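Local coordinates for neurotoxin (PDB 1ZB7), which acts as a zinc endopeptidase in the host cytosol, cleaving synaptobrevins (VAMP1, VAMP2 and VAMP3), at residues N121-N135 with M177-R190. Numbering follows the deposited sequence.
Sequences NASTPPDKFAANVAN and MNGHSPISEGFGAR
Asn-121 touches two rings of the 177-190 loop, Phe-187 with its backbone and His-180 with its side chain. Its CA lies over the centre of the Phe-187 ring, 3.6 Å from the centroid, a CH-pi contact that uses the flat aromatic face against backbone. The side chains of Asn-121 and His-180 cross at about a right angle, yet the amide plane is tilted only 34° from the imidazole, with Asn-121 OD1 3.4 Å from His-180 CE1. Ala-122, small enough to come close, sets its CB over a face of the imidazole, 3.8 Å from the ring centroid. A water ties this corner together: it accepts from Ala-122 N, donates to Glu-185 OE1 and bonds His-180 ND1.

Farther along, the backbones meet directly. Arg-190 N gives a nearly straight bond to Asn-135 O (2.8 Å, 172°), while the extended arginine chain carries NE back to Ala-134 O, 2.9 Å away; its NH2 is held by Pro-24 O. Asn-135 CB packs on Pro-182 CG, and the bent Met-177 brings its CE methyl to Ala-134 CB, although this methionine is poorly ordered.

Asparagine suits position 121 because its amide serves both ends of its own segment. With chi1 at 50°, CG sits between the backbone N and the carbonyl carbon, letting OD1 accept from Ser-123 N in an Asx turn. Asn-121 ND2 donates to Asn-135 OD1 at 2.8 Å. Asn-135 ND2 in turn reaches Gly-120 O. The Phe-187 side chain also packs on Ile-299 and Arg-302 of helix 282-303. Gly-186 and Gly-188, both at positive phi, let the chain turn on either side of the phenylalanine. The result is loop-to-loop packing in the M27 zinc protease fold, with an Asx turn inside a type I beta turn at its Asn-121 end and a backbone bond at the other, just before strands 137-142 and 191-194 of the mixed sheet.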
loop_
_atom_site.group_PDB
_atom_site.type_symbol
_atom_site.label_atom_id
_atom_site.label_comp_id
_atom_site.label_asym_id
_atom_site.label_seq_id
_atom_site.Cartn_x
_atom_site.Cartn_y
_atom_site.Cartn_z
ATOM N N ASN A 121 13.117 -32.168 -7.498
ATOM C CA ASN A 121 12.644 -31.243 -6.455
ATOM C C ASN A 121 13.284 -31.718 -5.176
ATOM O O ASN A 121 14.011 -32.647 -5.214
ATOM C CB ASN A 121 11.118 -31.191 -6.317
ATOM C CG ASN A 121 10.466 -32.557 -6.204
ATOM O OD1 ASN A 121 10.793 -33.336 -5.339
ATOM N ND2 ASN A 121 9.470 -32.802 -7.033
ATOM N N ALA A 122 13.017 -31.031 -4.069
ATOM C CA ALA A 122 13.605 -31.330 -2.758
ATOM C C ALA A 122 13.530 -32.773 -2.379
ATOM O O ALA A 122 14.359 -33.224 -1.656
ATOM C CB ALA A 122 12.887 -30.479 -1.634
ATOM N N SER A 123 12.551 -33.516 -2.858
ATOM C CA SER A 123 12.397 -34.905 -2.453
ATOM C C SER A 123 12.991 -35.873 -3.426
ATOM O O SER A 123 12.892 -37.087 -3.229
ATOM C CB SER A 123 10.907 -35.200 -2.398
ATOM O OG SER A 123 10.429 -35.190 -3.748
ATOM N N THR A 124 13.579 -35.394 -4.527
ATOM C CA THR A 124 14.276 -36.344 -5.412
ATOM C C THR A 124 15.714 -36.487 -4.987
ATOM O O THR A 124 16.308 -35.515 -4.569
ATOM C CB THR A 124 14.105 -35.976 -6.915
ATOM O OG1 THR A 124 14.565 -34.650 -7.149
ATOM C CG2 THR A 124 12.611 -35.994 -7.274
ATOM N N PRO A 125 16.274 -37.710 -5.096
ATOM C CA PRO A 125 17.697 -37.895 -4.788
ATOM C C PRO A 125 18.602 -36.931 -5.595
ATOM O O PRO A 125 18.474 -36.841 -6.769
ATOM C CB PRO A 125 17.981 -39.411 -5.127
ATOM C CG PRO A 125 16.583 -40.074 -5.160
ATOM C CD PRO A 125 15.628 -38.955 -5.561
ATOM N N PRO A 126 19.526 -36.242 -4.921
ATOM C CA PRO A 126 20.388 -35.246 -5.516
ATOM C C PRO A 126 21.272 -35.797 -6.628
ATOM O O PRO A 126 21.647 -35.065 -7.519
ATOM C CB PRO A 126 21.263 -34.809 -4.320
ATOM C CG PRO A 126 20.375 -34.996 -3.147
ATOM C CD PRO A 126 19.818 -36.370 -3.468
ATOM N N ASP A 127 21.576 -37.081 -6.565
ATOM C CA ASP A 127 22.352 -37.734 -7.564
ATOM C C ASP A 127 21.563 -38.253 -8.801
ATOM O O ASP A 127 22.176 -38.856 -9.708
ATOM C CB ASP A 127 23.236 -38.773 -6.935
ATOM C CG ASP A 127 22.509 -40.087 -6.558
ATOM O OD1 ASP A 127 21.292 -40.106 -6.330
ATOM O OD2 ASP A 127 23.243 -41.124 -6.380
ATOM N N LYS A 128 20.263 -37.965 -8.826
ATOM C CA LYS A 128 19.424 -38.272 -10.000
ATOM C C LYS A 128 18.595 -37.102 -10.623
ATOM O O LYS A 128 18.416 -36.074 -10.010
ATOM C CB LYS A 128 18.471 -39.437 -9.726
ATOM C CG LYS A 128 19.100 -40.740 -9.877
ATOM C CD LYS A 128 18.215 -41.878 -9.437
ATOM C CE LYS A 128 18.958 -43.201 -9.363
ATOM N NZ LYS A 128 18.600 -44.049 -10.584
ATOM N N PHE A 129 18.335 -37.253 -11.923
ATOM C CA PHE A 129 17.356 -36.607 -12.593
ATOM C C PHE A 129 16.058 -37.484 -12.499
ATOM O O PHE A 129 16.118 -38.733 -12.633
ATOM C CB PHE A 129 17.689 -36.324 -14.044
ATOM C CG PHE A 129 18.753 -35.209 -14.290
ATOM C CD1 PHE A 129 18.787 -34.047 -13.525
ATOM C CD2 PHE A 129 19.622 -35.303 -15.365
ATOM C CE1 PHE A 129 19.685 -33.001 -13.838
ATOM C CE2 PHE A 129 20.490 -34.264 -15.673
ATOM C CZ PHE A 129 20.599 -33.178 -14.915
ATOM N N ALA A 130 14.943 -36.811 -12.275
ATOM C CA ALA A 130 13.625 -37.417 -12.166
ATOM C C ALA A 130 12.655 -36.516 -12.992
ATOM O O ALA A 130 12.333 -35.449 -12.573
ATOM C CB ALA A 130 13.190 -37.492 -10.655
ATOM N N ALA A 131 12.285 -36.937 -14.187
ATOM C CA ALA A 131 11.325 -36.241 -15.039
ATOM C C ALA A 131 9.894 -36.538 -14.652
ATOM O O ALA A 131 8.995 -35.788 -14.958
ATOM C CB ALA A 131 11.556 -36.628 -16.474
ATOM N N ASN A 132 9.683 -37.632 -13.960
ATOM C CA ASN A 132 8.370 -38.128 -13.721
ATOM C C ASN A 132 7.797 -37.553 -12.449
ATOM O O ASN A 132 7.310 -38.318 -11.604
ATOM C CB ASN A 132 8.425 -39.635 -13.562
ATOM C CG ASN A 132 9.352 -40.041 -12.389
ATOM O OD1 ASN A 132 10.620 -40.310 -12.550
ATOM N ND2 ASN A 132 8.742 -40.056 -11.176
ATOM N N VAL A 133 7.951 -36.246 -12.247
ATOM C CA VAL A 133 7.453 -35.603 -11.057
ATOM C C VAL A 133 6.563 -34.423 -11.449
ATOM O O VAL A 133 6.730 -33.855 -12.538
ATOM C CB VAL A 133 8.580 -35.137 -10.129
ATOM C CG1 VAL A 133 9.319 -36.350 -9.572
ATOM C CG2 VAL A 133 9.500 -34.136 -10.804
ATOM N N ALA A 134 5.706 -34.016 -10.508
ATOM C CA ALA A 134 4.552 -33.168 -10.812
ATOM C C ALA A 134 4.973 -31.761 -11.174
ATOM O O ALA A 134 4.283 -31.126 -11.970
ATOM C CB ALA A 134 3.565 -33.157 -9.631
ATOM N N ASN A 135 6.132 -31.305 -10.674
ATOM C CA ASN A 135 6.641 -29.994 -11.118
ATOM C C ASN A 135 7.256 -29.992 -12.535
ATOM O O ASN A 135 7.652 -28.921 -13.044
ATOM C CB ASN A 135 7.653 -29.367 -10.111
ATOM C CG ASN A 135 8.812 -30.249 -9.760
ATOM O OD1 ASN A 135 8.630 -31.363 -9.232
ATOM N ND2 ASN A 135 10.052 -29.732 -9.957
ATOM N N MET A 177 4.193 -29.186 -3.970
ATOM C CA MET A 177 4.451 -30.545 -3.555
ATOM C C MET A 177 4.093 -30.722 -2.087
ATOM O O MET A 177 3.611 -29.777 -1.420
ATOM C CB MET A 177 5.930 -30.869 -3.793
ATOM C CG MET A 177 6.526 -30.283 -5.137
ATOM S SD MET A 177 5.847 -30.883 -6.705
ATOM C CE MET A 177 5.893 -32.667 -6.420
ATOM N N ASN A 178 4.291 -31.950 -1.614
ATOM C CA ASN A 178 4.148 -32.283 -0.197
ATOM C C ASN A 178 5.392 -31.793 0.575
ATOM O O ASN A 178 6.498 -32.366 0.458
ATOM C CB ASN A 178 3.944 -33.797 -0.019
ATOM C CG ASN A 178 3.858 -34.210 1.450
ATOM O OD1 ASN A 178 4.505 -35.198 1.868
ATOM N ND2 ASN A 178 3.077 -33.445 2.252
ATOM N N GLY A 179 5.187 -30.740 1.365
ATOM C CA GLY A 179 6.281 -30.016 2.005
ATOM C C GLY A 179 6.756 -28.943 1.028
ATOM O O GLY A 179 6.020 -28.013 0.700
ATOM N N HIS A 180 7.975 -29.123 0.537
ATOM C CA HIS A 180 8.702 -28.158 -0.307
ATOM C C HIS A 180 7.984 -27.383 -1.485
ATOM O O HIS A 180 6.860 -27.715 -1.950
ATOM C CB HIS A 180 9.891 -28.913 -0.858
ATOM C CG HIS A 180 9.497 -30.122 -1.668
ATOM N ND1 HIS A 180 9.260 -30.070 -3.037
ATOM C CD2 HIS A 180 9.279 -31.411 -1.291
ATOM C CE1 HIS A 180 8.920 -31.279 -3.458
ATOM N NE2 HIS A 180 8.927 -32.110 -2.425
ATOM N N SER A 181 8.660 -26.337 -1.962
ATOM C CA SER A 181 8.122 -25.501 -3.046
ATOM C C SER A 181 9.160 -25.163 -4.125
ATOM O O SER A 181 9.952 -24.234 -3.966
ATOM C CB SER A 181 7.554 -24.225 -2.497
ATOM O OG SER A 181 7.053 -23.473 -3.591
ATOM N N PRO A 182 9.158 -25.938 -5.214
ATOM C CA PRO A 182 10.201 -25.804 -6.249
ATOM C C PRO A 182 10.378 -24.452 -6.920
ATOM O O PRO A 182 11.494 -24.119 -7.333
ATOM C CB PRO A 182 9.889 -26.927 -7.286
ATOM C CG PRO A 182 8.653 -27.573 -6.880
ATOM C CD PRO A 182 8.262 -27.078 -5.468
ATOM N N ILE A 183 9.304 -23.694 -7.006
ATOM C CA ILE A 183 9.338 -22.376 -7.593
ATOM C C ILE A 183 10.063 -21.302 -6.765
ATOM O O ILE A 183 10.325 -20.236 -7.295
ATOM C CB ILE A 183 7.933 -21.856 -7.940
ATOM C CG1 ILE A 183 7.048 -21.628 -6.724
ATOM C CG2 ILE A 183 7.258 -22.811 -8.965
ATOM C CD1 ILE A 183 5.766 -20.883 -7.189
ATOM N N SER A 184 10.364 -21.619 -5.495
ATOM C CA SER A 184 11.116 -20.767 -4.628
ATOM C C SER A 184 12.466 -21.394 -4.188
ATOM O O SER A 184 13.132 -20.826 -3.316
ATOM C CB SER A 184 10.261 -20.442 -3.386
ATOM O OG SER A 184 10.070 -21.620 -2.596
ATOM N N GLU A 185 12.857 -22.553 -4.742
ATOM C CA GLU A 185 14.098 -23.213 -4.341
ATOM C C GLU A 185 15.031 -23.544 -5.513
ATOM O O GLU A 185 15.823 -24.508 -5.419
ATOM C CB GLU A 185 13.816 -24.491 -3.588
ATOM C CG GLU A 185 12.849 -24.397 -2.485
ATOM C CD GLU A 185 12.364 -25.764 -2.080
ATOM O OE1 GLU A 185 12.447 -26.716 -2.895
ATOM O OE2 GLU A 185 11.886 -25.912 -0.943
ATOM N N GLY A 186 14.944 -22.785 -6.606
ATOM C CA GLY A 186 15.898 -22.914 -7.739
ATOM C C GLY A 186 15.512 -23.989 -8.756
ATOM O O GLY A 186 15.822 -23.879 -9.916
ATOM N N PHE A 187 14.819 -25.039 -8.318
ATOM C CA PHE A 187 14.377 -26.097 -9.259
ATOM C C PHE A 187 13.480 -25.515 -10.341
ATOM O O PHE A 187 13.620 -25.844 -11.512
ATOM C CB PHE A 187 13.588 -27.179 -8.509
ATOM C CG PHE A 187 14.351 -27.856 -7.453
ATOM C CD1 PHE A 187 15.233 -28.881 -7.769
ATOM C CD2 PHE A 187 14.170 -27.525 -6.106
ATOM C CE1 PHE A 187 15.919 -29.519 -6.791
ATOM C CE2 PHE A 187 14.873 -28.182 -5.140
ATOM C CZ PHE A 187 15.771 -29.177 -5.500
ATOM N N GLY A 188 12.582 -24.610 -9.930
ATOM C CA GLY A 188 11.536 -24.077 -10.775
ATOM C C GLY A 188 10.478 -25.149 -10.952
ATOM O O GLY A 188 10.620 -26.262 -10.408
ATOM N N ALA A 189 9.510 -24.873 -11.793
ATOM C CA ALA A 189 8.321 -25.734 -11.885
ATOM C C ALA A 189 7.587 -25.303 -13.086
ATOM O O ALA A 189 7.667 -24.138 -13.462
ATOM C CB ALA A 189 7.415 -25.539 -10.679
ATOM N N ARG A 190 6.984 -26.272 -13.772
ATOM C CA ARG A 190 6.128 -25.958 -14.873
ATOM C C ARG A 190 5.024 -25.028 -14.305
ATOM O O ARG A 190 4.536 -25.205 -13.185
ATOM C CB ARG A 190 5.506 -27.209 -15.474
ATOM C CG ARG A 190 4.570 -27.919 -14.550
ATOM C CD ARG A 190 4.183 -29.229 -15.035
ATOM N NE ARG A 190 3.112 -29.833 -14.265
ATOM C CZ ARG A 190 1.854 -29.456 -14.365
ATOM N NH1 ARG A 190 1.543 -28.465 -15.217
ATOM N NH2 ARG A 190 0.917 -30.022 -13.590
HETATM O O HOH W 1 10.964 -28.562 -4.224
#